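Local coordinates for Cas13d (uncultured Ruminococcus sp, PDB 6IV9), which binds a CRISPR RNA as a Cas13d effector and probably uses two HEPN domains to mature that RNA and cleave target RNA, at residues Asp586-Leu591 with Asn620-Asn625; His616-Phe621 with Ile697-Phe702; Ser817-Tyr822 with Asn894-Tyr899. The protein carries 2 engineered substitutions. All blocks are in the same frame, centred on the assembly; numbering follows the deposited sequence.

Interaction 1 of 3, residues Asp586-Leu591 with Asn620-Asn625; sequences DALTIL and NFITNN. With nucleotides of chain B.
Ile622, which gives the most surface to this contact, points into helix 586-591 between Ala587, Leu588 and Leu591. Its CG2 carries the closest touch, 3.6 Å from Ala587 CB, and also lies 4.3 Å from Leu588 CD1. The longer branch serves the third partner: Ile622 CD1 and Leu591 CD2 are 4.0 Å apart, with the two side chains passing alongside, pointing opposite ways. Torsion explains this division of labour. CG1 stands opposite the carbonyl carbon (chi1 -64°) and leaves CG2 as the branch facing Ala587. The axes of the two short segments approach to 10.8 Å at 80°, which limits the touch to this small group.

Asn620, two residues back, faces the crRNA instead. Its amide nitrogen bridges successive phosphates: ND2 donates to OP2 of A50 of chain B at 2.7 Å and, almost straight at 175°, to OP1 of A49 of chain B at 3.0 Å. A leucine here would probably leave OP2 of A50 and OP1 of A49 without this shared donor. The chemistry thus divides by side of the helix: purely apolar contact toward 586-591, which bears no directional bonds, and polar bonding toward the RNA.

Interaction 2 of 3, residues His616-Phe621 with Ile697-Phe702; sequences HGLRNF and ISFDDF. With nucleotides of chain B.
A hydrophobic pocket between helix 617-627 and the loop ahead of helix 713-760 receives Leu618, which touches Phe699 and Phe702 with separate methyls. CD2 of Leu618 meets CZ of Phe699 at 3.8 Å, the two side chains arriving from opposite directions, while CD1 of Leu618 sits 3.7 Å from the backbone O of Phe702. Leu618 has CG opposite its own backbone N (chi1 -176°), which carries both methyls out toward the loop. One turn on, Phe702 CB comes obliquely to the Phe621 ring, 4.3 Å from CE2 of Phe621. The loop is shaped by i-to-i+3 backbone bonds from Asp701 to Ser698 and from Phe702 to Phe699. Leu606 and Ile605 of helix 599-606 add apolar contacts to Leu618 and Phe699, and Ile724 of helix 713-760 touches both Phe621 and Phe702.

The RNA-facing side is polar. Arg619 grips Asn620 OD1 side-on: NE at 3.2 Å lies above the carbonyl plane, whereas NH2 at 3.1 Å lies in it, on a lone pair. Both bonds keep to the guanidinium plane and should hold the amide's rotation, making Arg619 a second-shell support for the phosphate-binding nitrogen. The guanidinium also lies over the His616 ring, with NH1 3.6 Å above its centre, and its NH2 comes within 3.3 Å of A50 OP2 of chain B. Such two-sidedness is that of an amphipathic helix, seated in a protein core and turned to an RNA backbone.

Interaction 3 of 3, residues Ser817-Tyr822 with Asn894-Tyr899; sequences SMTRKY and NSPFGY
Thr819 and Pro896 mark the nearest backbone approach, 7.7 Å between CA atoms, where helix 816-827 faces a short 3-10 turn beginning at Ser895. Their side chains cross at a slant, and CG2 of Thr819 lies 3.9 Å from CG of Pro896. With chi1 at 61°, the Thr819 hydroxyl is held between backbone N and carbonyl carbon, where OG1 bonds back to Asp815 O and leaves the methyl for the proline ring.

This helix probably belongs to the second HEPN domain: the chain just after Tyr822 resembles the HEPN Arg-x4-His motif, with its arginine position probably one of the engineered substitutions. The contact would then join the helix that probably carries most of that motif to the C-terminal loop between helices 887-893 and 901-908.

Tyr822 supplies the sole polar bond between the two segments. Its OH donates to Asn894 OD1 at 2.7 Å. The donor is tilted 27° from the carbonyl plane, and the ring and amide planes stand 40° apart. The other end of that amide is also engaged, ND2 bonding to Ser908 OG, which should fix which way the amide is turned. Beside the hydroxyl, Tyr822 CE2 meets Phe897 CE2 at 4.1 Å in an oblique approach. Phe897 in turn rests on Ala748 and Ile749 of helix 713-760, while Met856 and Ile860 of helix 848-861 also touch Tyr822.

How the interactions relate
Interactions 1 and 2 form one continuous site. Their centres are 7 Å apart, both draw on helix 617-627, and they share Asn620 and Phe621. Direct touches confirm the merger: Ile622 CD1 lies 3.8 Å from Phe699 CE1, and Leu588 CG lies 3.7 Å from Phe699 CD1. Helix 617-627 is thus held by helix 581-591 and by the 697-702 loop while meeting the crRNA. Interaction 3 comes later along the chain, its centre 41 Å from that of interaction 1 and 47 Å from that of interaction 2, with no touch. Long helix 713-760 contacts residues of all three, spanning the RNA-contacting region and the probable HEPN region.

Interaction 1 of 3, residues Asp586-Leu591 with Asn620-Asn625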
loop_
_atom_site.group_PDB
_atom_site.type_symbol
_atom_site.label_atom_id
_atom_site.label_comp_id
_atom_site.label_asym_id
_atom_site.label_seq_id
_atom_site.Cartn_x
_atom_site.Cartn_y
_atom_site.Cartn_z
ATOM N N ASP A 586 25.421 -1.478 9.022
ATOM C CA ASP A 586 24.035 -1.074 9.351
ATOM C C ASP A 586 23.511 -1.984 10.466
ATOM O O ASP A 586 22.956 -1.475 11.400
ATOM C CB ASP A 586 23.128 -1.155 8.123
ATOM C CG ASP A 586 23.320 -0.043 7.111
ATOM O OD1 ASP A 586 23.888 0.982 7.476
ATOM O OD2 ASP A 586 22.910 -0.226 5.981
ATOM N N ALA A 587 23.725 -3.288 10.350
ATOM C CA ALA A 587 23.226 -4.240 11.363
ATOM C C ALA A 587 23.884 -4.033 12.730
ATOM O O ALA A 587 23.178 -3.937 13.703
ATOM C CB ALA A 587 23.405 -5.648 10.876
ATOM N N LEU A 588 25.203 -3.934 12.788
ATOM C CA LEU A 588 25.871 -3.723 14.094
ATOM C C LEU A 588 25.439 -2.386 14.702
ATOM O O LEU A 588 25.212 -2.352 15.864
ATOM C CB LEU A 588 27.385 -3.770 13.888
ATOM C CG LEU A 588 28.005 -5.153 14.015
ATOM C CD1 LEU A 588 27.339 -6.144 13.094
ATOM C CD2 LEU A 588 29.496 -5.103 13.766
ATOM N N THR A 589 25.341 -1.337 13.899
ATOM C CA THR A 589 24.944 0.007 14.378
ATOM C C THR A 589 23.518 0.003 14.938
ATOM O O THR A 589 23.298 0.606 15.953
ATOM C CB THR A 589 25.082 1.034 13.251
ATOM O OG1 THR A 589 26.406 0.977 12.740
ATOM C CG2 THR A 589 24.763 2.440 13.688
ATOM N N ILE A 590 22.583 -0.665 14.276
ATOM C CA ILE A 590 21.189 -0.683 14.793
ATOM C C ILE A 590 21.139 -1.396 16.146
ATOM O O ILE A 590 20.312 -1.040 16.938
ATOM C CB ILE A 590 20.163 -1.191 13.756
ATOM C CG1 ILE A 590 18.820 -0.485 13.917
ATOM C CG2 ILE A 590 20.006 -2.694 13.761
ATOM C CD1 ILE A 590 17.877 -0.714 12.782
ATOM N N LEU A 591 21.924 -2.451 16.310
ATOM C CA LEU A 591 21.983 -3.202 17.588
ATOM C C LEU A 591 22.606 -2.327 18.678
ATOM O O LEU A 591 22.116 -2.332 19.782
ATOM C CB LEU A 591 22.811 -4.459 17.353
ATOM C CG LEU A 591 22.040 -5.750 17.116
ATOM C CD1 LEU A 591 20.566 -5.562 16.845
ATOM C CD2 LEU A 591 22.705 -6.633 16.095
ATOM N N ASN A 620 26.996 -15.132 9.891
ATOM C CA ASN A 620 25.766 -15.826 9.454
ATOM C C ASN A 620 24.605 -15.467 10.381
ATOM O O ASN A 620 23.519 -15.265 9.895
ATOM C CB ASN A 620 26.010 -17.325 9.335
ATOM C CG ASN A 620 27.015 -17.655 8.255
ATOM O OD1 ASN A 620 27.293 -16.844 7.396
ATOM N ND2 ASN A 620 27.554 -18.850 8.294
ATOM N N PHE A 621 24.859 -15.407 11.678
ATOM C CA PHE A 621 23.781 -15.078 12.636
ATOM C C PHE A 621 23.251 -13.671 12.356
ATOM O O PHE A 621 22.069 -13.508 12.317
ATOM C CB PHE A 621 24.290 -15.193 14.071
ATOM C CG PHE A 621 23.268 -14.841 15.119
ATOM C CD1 PHE A 621 22.338 -15.769 15.538
ATOM C CD2 PHE A 621 23.223 -13.580 15.672
ATOM C CE1 PHE A 621 21.389 -15.450 16.490
ATOM C CE2 PHE A 621 22.275 -13.263 16.622
ATOM C CZ PHE A 621 21.367 -14.199 17.032
ATOM N N ILE A 622 24.137 -12.706 12.164
ATOM C CA ILE A 622 23.739 -11.302 11.871
ATOM C C ILE A 622 23.006 -11.244 10.527
ATOM O O ILE A 622 22.037 -10.530 10.416
ATOM C CB ILE A 622 24.967 -10.376 11.898
ATOM C CG1 ILE A 622 25.598 -10.329 13.287
ATOM C CG2 ILE A 622 24.625 -8.985 11.418
ATOM C CD1 ILE A 622 24.788 -9.554 14.273
ATOM N N THR A 623 23.503 -11.966 9.536
ATOM C CA THR A 623 22.842 -11.956 8.220
ATOM C C THR A 623 21.428 -12.529 8.325
ATOM O O THR A 623 20.516 -11.890 7.857
ATOM C CB THR A 623 23.638 -12.822 7.236
ATOM O OG1 THR A 623 24.925 -12.247 7.059
ATOM C CG2 THR A 623 22.941 -12.972 5.909
ATOM N N ASN A 624 21.275 -13.694 8.937
ATOM C CA ASN A 624 19.951 -14.348 9.046
ATOM C C ASN A 624 18.965 -13.550 9.894
ATOM O O ASN A 624 17.819 -13.513 9.535
ATOM C CB ASN A 624 20.041 -15.718 9.702
ATOM C CG ASN A 624 20.789 -16.721 8.866
ATOM O OD1 ASN A 624 21.266 -16.392 7.799
ATOM N ND2 ASN A 624 20.888 -17.936 9.356
ATOM N N ASN A 625 19.417 -12.981 11.005
ATOM C CA ASN A 625 18.486 -12.331 11.955
ATOM C C ASN A 625 18.356 -10.824 11.776
ATOM O O ASN A 625 17.414 -10.284 12.308
ATOM C CB ASN A 625 18.877 -12.684 13.379
ATOM C CG ASN A 625 18.702 -14.161 13.592
ATOM O OD1 ASN A 625 17.589 -14.625 13.741
ATOM N ND2 ASN A 625 19.784 -14.900 13.511
ATOM P P A B 49 25.695 -21.492 9.583
ATOM O OP1 A B 49 26.775 -20.907 10.344
ATOM O OP2 A B 49 24.480 -20.719 9.082
ATOM O "O5'" A B 49 26.217 -22.207 8.243
ATOM C "C5'" A B 49 27.291 -23.178 8.306
ATOM C "C4'" A B 49 27.568 -23.726 6.935
ATOM O "O4'" A B 49 26.407 -24.441 6.473
ATOM C "C3'" A B 49 27.875 -22.694 5.841
ATOM O "O3'" A B 49 29.253 -22.371 5.888
ATOM C "C2'" A B 49 27.431 -23.416 4.581
ATOM O "O2'" A B 49 28.369 -24.375 4.154
ATOM C "C1'" A B 49 26.240 -24.224 5.093
ATOM N N9 A B 49 24.971 -23.555 4.883
ATOM C C8 A B 49 24.236 -22.758 5.728
ATOM N N7 A B 49 23.120 -22.320 5.200
ATOM C C5 A B 49 23.144 -22.828 3.908
ATOM C C6 A B 49 22.254 -22.710 2.829
ATOM N N6 A B 49 21.117 -22.013 2.883
ATOM N N1 A B 49 22.572 -23.344 1.676
ATOM C C2 A B 49 23.712 -24.045 1.624
ATOM N N3 A B 49 24.631 -24.226 2.570
ATOM C C4 A B 49 24.275 -23.595 3.703
ATOM P P A B 50 29.776 -20.906 5.563
ATOM O OP1 A B 50 31.174 -20.805 5.979
ATOM O OP2 A B 50 28.829 -19.910 6.142
ATOM O "O5'" A B 50 29.509 -20.813 4.008
ATOM C "C5'" A B 50 30.350 -21.503 3.085
ATOM C "C4'" A B 50 29.872 -21.240 1.685
ATOM O "O4'" A B 50 28.575 -21.866 1.510
ATOM C "C3'" A B 50 29.601 -19.784 1.302
ATOM O "O3'" A B 50 30.725 -18.905 1.103
ATOM C "C2'" A B 50 28.723 -19.975 0.065
ATOM O "O2'" A B 50 29.508 -20.086 -1.106
ATOM C "C1'" A B 50 27.897 -21.220 0.450
ATOM N N9 A B 50 26.549 -20.871 0.905
ATOM C C8 A B 50 26.147 -20.467 2.157
ATOM N N7 A B 50 24.877 -20.147 2.226
ATOM C C5 A B 50 24.414 -20.340 0.930
ATOM C C6 A B 50 23.149 -20.177 0.344
ATOM N N6 A B 50 22.074 -19.769 1.016
ATOM N N1 A B 50 23.026 -20.451 -0.974
ATOM C C2 A B 50 24.108 -20.858 -1.650
ATOM N N3 A B 50 25.350 -21.047 -1.211
ATOM C C4 A B 50 25.437 -20.773 0.104
#

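Interaction 2 of 3, residues His616-Phe621 with Ile697-Phe702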
loop_
_atom_site.group_PDB
_atom_site.type_symbol
_atom_site.label_atom_id
_atom_site.label_comp_id
_atom_site.label_asym_id
_atom_site.label_seq_id
_atom_site.Cartn_x
_atom_site.Cartn_y
_atom_site.Cartn_z
ATOM N N HIS A 616 32.495 -18.521 10.299
ATOM C CA HIS A 616 31.579 -17.386 9.999
ATOM C C HIS A 616 30.261 -17.465 10.777
ATOM O O HIS A 616 29.270 -16.956 10.285
ATOM C CB HIS A 616 31.354 -17.266 8.493
ATOM C CG HIS A 616 32.577 -16.893 7.736
ATOM N ND1 HIS A 616 33.259 -15.733 7.965
ATOM C CD2 HIS A 616 33.246 -17.533 6.764
ATOM C CE1 HIS A 616 34.290 -15.668 7.164
ATOM N NE2 HIS A 616 34.303 -16.758 6.425
ATOM N N GLY A 617 30.263 -18.064 11.955
ATOM C CA GLY A 617 28.976 -18.201 12.650
ATOM C C GLY A 617 28.335 -16.868 12.976
ATOM O O GLY A 617 27.167 -16.717 12.699
ATOM N N LEU A 618 29.107 -15.940 13.520
ATOM C CA LEU A 618 28.569 -14.620 13.905
ATOM C C LEU A 618 28.086 -13.868 12.662
ATOM O O LEU A 618 27.028 -13.282 12.716
ATOM C CB LEU A 618 29.651 -13.848 14.650
ATOM C CG LEU A 618 29.227 -12.499 15.203
ATOM C CD1 LEU A 618 28.000 -12.630 16.075
ATOM C CD2 LEU A 618 30.357 -11.859 15.962
ATOM N N ARG A 619 28.846 -13.929 11.577
ATOM C CA ARG A 619 28.431 -13.230 10.345
ATOM C C ARG A 619 27.095 -13.817 9.887
ATOM O O ARG A 619 26.206 -13.072 9.571
ATOM C CB ARG A 619 29.482 -13.466 9.259
ATOM C CG ARG A 619 29.165 -12.848 7.906
ATOM C CD ARG A 619 29.974 -13.485 6.797
ATOM N NE ARG A 619 29.567 -14.839 6.506
ATOM C CZ ARG A 619 30.123 -15.606 5.590
ATOM N NH1 ARG A 619 31.108 -15.142 4.853
ATOM N NH2 ARG A 619 29.694 -16.834 5.410
ATOM N N ASN A 620 26.996 -15.132 9.891
ATOM C CA ASN A 620 25.766 -15.826 9.454
ATOM C C ASN A 620 24.605 -15.467 10.381
ATOM O O ASN A 620 23.519 -15.265 9.895
ATOM C CB ASN A 620 26.010 -17.325 9.335
ATOM C CG ASN A 620 27.015 -17.655 8.255
ATOM O OD1 ASN A 620 27.293 -16.844 7.396
ATOM N ND2 ASN A 620 27.554 -18.850 8.294
ATOM N N PHE A 621 24.859 -15.407 11.678
ATOM C CA PHE A 621 23.781 -15.078 12.636
ATOM C C PHE A 621 23.251 -13.671 12.356
ATOM O O PHE A 621 22.069 -13.508 12.317
ATOM C CB PHE A 621 24.290 -15.193 14.071
ATOM C CG PHE A 621 23.268 -14.841 15.119
ATOM C CD1 PHE A 621 22.338 -15.769 15.538
ATOM C CD2 PHE A 621 23.223 -13.580 15.672
ATOM C CE1 PHE A 621 21.389 -15.450 16.490
ATOM C CE2 PHE A 621 22.275 -13.263 16.622
ATOM C CZ PHE A 621 21.367 -14.199 17.032
ATOM N N ILE A 697 19.924 -3.040 24.786
ATOM C CA ILE A 697 20.471 -3.985 23.774
ATOM C C ILE A 697 21.776 -3.439 23.173
ATOM O O ILE A 697 21.915 -2.253 23.081
ATOM C CB ILE A 697 19.432 -4.222 22.669
ATOM C CG1 ILE A 697 19.810 -5.404 21.790
ATOM C CG2 ILE A 697 19.254 -2.974 21.837
ATOM C CD1 ILE A 697 18.728 -5.782 20.840
ATOM N N SER A 698 22.676 -4.326 22.782
ATOM C CA SER A 698 23.921 -3.901 22.106
ATOM C C SER A 698 24.422 -5.051 21.247
ATOM O O SER A 698 24.065 -6.173 21.512
ATOM C CB SER A 698 24.962 -3.479 23.084
ATOM O OG SER A 698 25.410 -4.582 23.828
ATOM N N PHE A 699 25.300 -4.759 20.299
ATOM C CA PHE A 699 25.878 -5.821 19.443
ATOM C C PHE A 699 26.682 -6.786 20.314
ATOM O O PHE A 699 26.655 -7.962 20.094
ATOM C CB PHE A 699 26.797 -5.240 18.374
ATOM C CG PHE A 699 27.602 -6.298 17.675
ATOM C CD1 PHE A 699 26.984 -7.256 16.904
ATOM C CD2 PHE A 699 28.971 -6.349 17.802
ATOM C CE1 PHE A 699 27.716 -8.227 16.252
ATOM C CE2 PHE A 699 29.701 -7.324 17.155
ATOM C CZ PHE A 699 29.074 -8.262 16.387
ATOM N N ASP A 700 27.276 -6.245 21.372
ATOM C CA ASP A 700 28.164 -6.957 22.328
ATOM C C ASP A 700 27.413 -8.129 22.956
ATOM O O ASP A 700 28.019 -9.149 23.164
ATOM C CB ASP A 700 28.647 -6.004 23.416
ATOM C CG ASP A 700 29.739 -6.571 24.299
ATOM O OD1 ASP A 700 30.867 -6.618 23.839
ATOM O OD2 ASP A 700 29.440 -6.953 25.434
ATOM N N ASP A 701 26.106 -7.997 23.146
ATOM C CA ASP A 701 25.275 -9.056 23.772
ATOM C C ASP A 701 25.294 -10.342 22.948
ATOM O O ASP A 701 25.032 -11.390 23.518
ATOM C CB ASP A 701 23.809 -8.651 23.834
ATOM C CG ASP A 701 23.532 -7.534 24.805
ATOM O OD1 ASP A 701 24.416 -7.227 25.591
ATOM O OD2 ASP A 701 22.448 -6.989 24.754
ATOM N N PHE A 702 25.496 -10.225 21.641
ATOM C CA PHE A 702 25.379 -11.388 20.728
ATOM C C PHE A 702 26.719 -11.881 20.208
ATOM O O PHE A 702 26.708 -12.849 19.500
ATOM C CB PHE A 702 24.507 -10.986 19.545
ATOM C CG PHE A 702 23.248 -10.295 19.983
ATOM C CD1 PHE A 702 22.209 -11.016 20.531
ATOM C CD2 PHE A 702 23.139 -8.923 19.933
ATOM C CE1 PHE A 702 21.065 -10.384 20.974
ATOM C CE2 PHE A 702 21.999 -8.294 20.382
ATOM C CZ PHE A 702 20.966 -9.025 20.896
ATOM P P A B 49 25.695 -21.492 9.583
ATOM O OP1 A B 49 26.775 -20.907 10.344
ATOM O OP2 A B 49 24.480 -20.719 9.082
ATOM O "O5'" A B 49 26.217 -22.207 8.243
ATOM C "C5'" A B 49 27.291 -23.178 8.306
ATOM C "C4'" A B 49 27.568 -23.726 6.935
ATOM O "O4'" A B 49 26.407 -24.441 6.473
ATOM C "C3'" A B 49 27.875 -22.694 5.841
ATOM O "O3'" A B 49 29.253 -22.371 5.888
ATOM C "C2'" A B 49 27.431 -23.416 4.581
ATOM O "O2'" A B 49 28.369 -24.375 4.154
ATOM C "C1'" A B 49 26.240 -24.224 5.093
ATOM N N9 A B 49 24.971 -23.555 4.883
ATOM C C8 A B 49 24.236 -22.758 5.728
ATOM N N7 A B 49 23.120 -22.320 5.200
ATOM C C5 A B 49 23.144 -22.828 3.908
ATOM C C6 A B 49 22.254 -22.710 2.829
ATOM N N6 A B 49 21.117 -22.013 2.883
ATOM N N1 A B 49 22.572 -23.344 1.676
ATOM C C2 A B 49 23.712 -24.045 1.624
ATOM N N3 A B 49 24.631 -24.226 2.570
ATOM C C4 A B 49 24.275 -23.595 3.703
ATOM P P A B 50 29.776 -20.906 5.563
ATOM O OP1 A B 50 31.174 -20.805 5.979
ATOM O OP2 A B 50 28.829 -19.910 6.142
ATOM O "O5'" A B 50 29.509 -20.813 4.008
ATOM C "C5'" A B 50 30.350 -21.503 3.085
ATOM C "C4'" A B 50 29.872 -21.240 1.685
ATOM O "O4'" A B 50 28.575 -21.866 1.510
ATOM C "C3'" A B 50 29.601 -19.784 1.302
ATOM O "O3'" A B 50 30.725 -18.905 1.103
ATOM C "C2'" A B 50 28.723 -19.975 0.065
ATOM O "O2'" A B 50 29.508 -20.086 -1.106
ATOM C "C1'" A B 50 27.897 -21.220 0.450
ATOM N N9 A B 50 26.549 -20.871 0.905
ATOM C C8 A B 50 26.147 -20.467 2.157
ATOM N N7 A B 50 24.877 -20.147 2.226
ATOM C C5 A B 50 24.414 -20.340 0.930
ATOM C C6 A B 50 23.149 -20.177 0.344
ATOM N N6 A B 50 22.074 -19.769 1.016
ATOM N N1 A B 50 23.026 -20.451 -0.974
ATOM C C2 A B 50 24.108 -20.858 -1.650
ATOM N N3 A B 50 25.350 -21.047 -1.211
ATOM C C4 A B 50 25.437 -20.773 0.104
#

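Interaction 3 of 3, residues Ser817-Tyr822 with Asn894-Tyr899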
loop_
_atom_site.group_PDB
_atom_site.type_symbol
_atom_site.label_atom_id
_atom_site.label_comp_id
_atom_site.label_asym_id
_atom_site.label_seq_id
_atom_site.Cartn_x
_atom_site.Cartn_y
_atom_site.Cartn_z
ATOM N N SER A 817 4.624 31.483 4.613
ATOM C CA SER A 817 5.921 30.868 4.980
ATOM C C SER A 817 5.762 29.537 5.723
ATOM O O SER A 817 6.377 28.582 5.314
ATOM C CB SER A 817 6.744 31.839 5.770
ATOM O OG SER A 817 7.908 31.221 6.250
ATOM N N MET A 818 4.953 29.484 6.766
ATOM C CA MET A 818 4.800 28.228 7.533
ATOM C C MET A 818 4.157 27.131 6.665
ATOM O O MET A 818 4.495 25.992 6.845
ATOM C CB MET A 818 4.046 28.441 8.849
ATOM C CG MET A 818 2.598 28.791 8.712
ATOM S SD MET A 818 1.728 28.836 10.275
ATOM C CE MET A 818 2.453 30.323 10.951
ATOM N N THR A 819 3.193 27.486 5.823
ATOM C CA THR A 819 2.515 26.474 4.970
ATOM C C THR A 819 3.495 25.906 3.943
ATOM O O THR A 819 3.363 24.747 3.592
ATOM C CB THR A 819 1.168 26.987 4.455
ATOM O OG1 THR A 819 1.437 28.138 3.676
ATOM C CG2 THR A 819 0.200 27.311 5.564
ATOM N N ARG A 820 4.383 26.744 3.421
ATOM C CA ARG A 820 5.407 26.270 2.460
ATOM C C ARG A 820 6.345 25.288 3.169
ATOM O O ARG A 820 6.696 24.303 2.570
ATOM C CB ARG A 820 6.184 27.431 1.839
ATOM C CG ARG A 820 7.247 26.983 0.853
ATOM C CD ARG A 820 7.571 27.977 -0.242
ATOM N NE ARG A 820 7.902 29.268 0.322
ATOM C CZ ARG A 820 7.055 30.275 0.468
ATOM N NH1 ARG A 820 6.015 30.405 -0.331
ATOM N NH2 ARG A 820 7.264 31.170 1.408
ATOM N N LYS A 821 6.741 25.591 4.399
ATOM C CA LYS A 821 7.637 24.689 5.159
ATOM C C LYS A 821 6.932 23.358 5.408
ATOM O O LYS A 821 7.567 22.338 5.301
ATOM C CB LYS A 821 8.067 25.315 6.486
ATOM C CG LYS A 821 8.975 26.522 6.338
ATOM C CD LYS A 821 9.719 26.894 7.595
ATOM C CE LYS A 821 10.753 27.974 7.371
ATOM N NZ LYS A 821 11.565 28.203 8.587
ATOM N N TYR A 822 5.652 23.418 5.740
ATOM C CA TYR A 822 4.851 22.200 6.009
ATOM C C TYR A 822 4.823 21.324 4.755
ATOM O O TYR A 822 5.097 20.160 4.835
ATOM C CB TYR A 822 3.432 22.654 6.318
ATOM C CG TYR A 822 2.482 21.652 6.910
ATOM C CD1 TYR A 822 2.880 20.730 7.849
ATOM C CD2 TYR A 822 1.151 21.680 6.558
ATOM C CE1 TYR A 822 1.979 19.832 8.395
ATOM C CE2 TYR A 822 0.237 20.802 7.095
ATOM C CZ TYR A 822 0.648 19.876 8.027
ATOM O OH TYR A 822 -0.259 19.024 8.556
ATOM N N ASN A 894 -2.939 23.122 8.275
ATOM C CA ASN A 894 -3.835 22.348 7.379
ATOM C C ASN A 894 -4.824 23.259 6.649
ATOM O O ASN A 894 -5.534 22.772 5.819
ATOM C CB ASN A 894 -4.628 21.316 8.170
ATOM C CG ASN A 894 -3.823 20.091 8.532
ATOM O OD1 ASN A 894 -2.779 19.851 7.965
ATOM N ND2 ASN A 894 -4.336 19.305 9.449
ATOM N N SER A 895 -4.748 24.570 6.867
ATOM C CA SER A 895 -5.712 25.548 6.294
ATOM C C SER A 895 -5.730 25.488 4.762
ATOM O O SER A 895 -6.772 25.661 4.195
ATOM C CB SER A 895 -5.534 26.942 6.834
ATOM O OG SER A 895 -4.278 27.463 6.516
ATOM N N PRO A 896 -4.624 25.190 4.064
ATOM C CA PRO A 896 -4.647 25.057 2.612
ATOM C C PRO A 896 -5.596 23.942 2.123
ATOM O O PRO A 896 -6.017 24.002 1.027
ATOM C CB PRO A 896 -3.197 24.700 2.275
ATOM C CG PRO A 896 -2.405 25.310 3.380
ATOM C CD PRO A 896 -3.281 25.139 4.593
ATOM N N PHE A 897 -5.844 22.949 2.972
ATOM C CA PHE A 897 -6.688 21.767 2.670
ATOM C C PHE A 897 -8.133 22.026 3.078
ATOM O O PHE A 897 -8.954 21.197 2.841
ATOM C CB PHE A 897 -6.170 20.547 3.426
ATOM C CG PHE A 897 -4.686 20.340 3.314
ATOM C CD1 PHE A 897 -4.037 20.565 2.117
ATOM C CD2 PHE A 897 -3.938 19.943 4.403
ATOM C CE1 PHE A 897 -2.671 20.384 2.008
ATOM C CE2 PHE A 897 -2.574 19.763 4.295
ATOM C CZ PHE A 897 -1.950 19.983 3.099
ATOM N N GLY A 898 -8.401 23.226 3.570
ATOM C CA GLY A 898 -9.714 23.617 4.102
ATOM C C GLY A 898 -10.844 23.501 3.099
ATOM O O GLY A 898 -11.941 23.249 3.510
ATOM N N TYR A 899 -10.554 23.656 1.818
ATOM C CA TYR A 899 -11.587 23.595 0.757
ATOM C C TYR A 899 -12.245 22.209 0.704
ATOM O O TYR A 899 -13.318 22.123 0.166
ATOM C CB TYR A 899 -11.002 24.053 -0.572
ATOM C CG TYR A 899 -10.063 23.039 -1.146
ATOM C CD1 TYR A 899 -8.751 22.972 -0.732
ATOM C CD2 TYR A 899 -10.509 22.111 -2.060
ATOM C CE1 TYR A 899 -7.893 22.023 -1.243
ATOM C CE2 TYR A 899 -9.669 21.156 -2.584
ATOM C CZ TYR A 899 -8.361 21.104 -2.160
ATOM O OH TYR A 899 -7.535 20.165 -2.660
#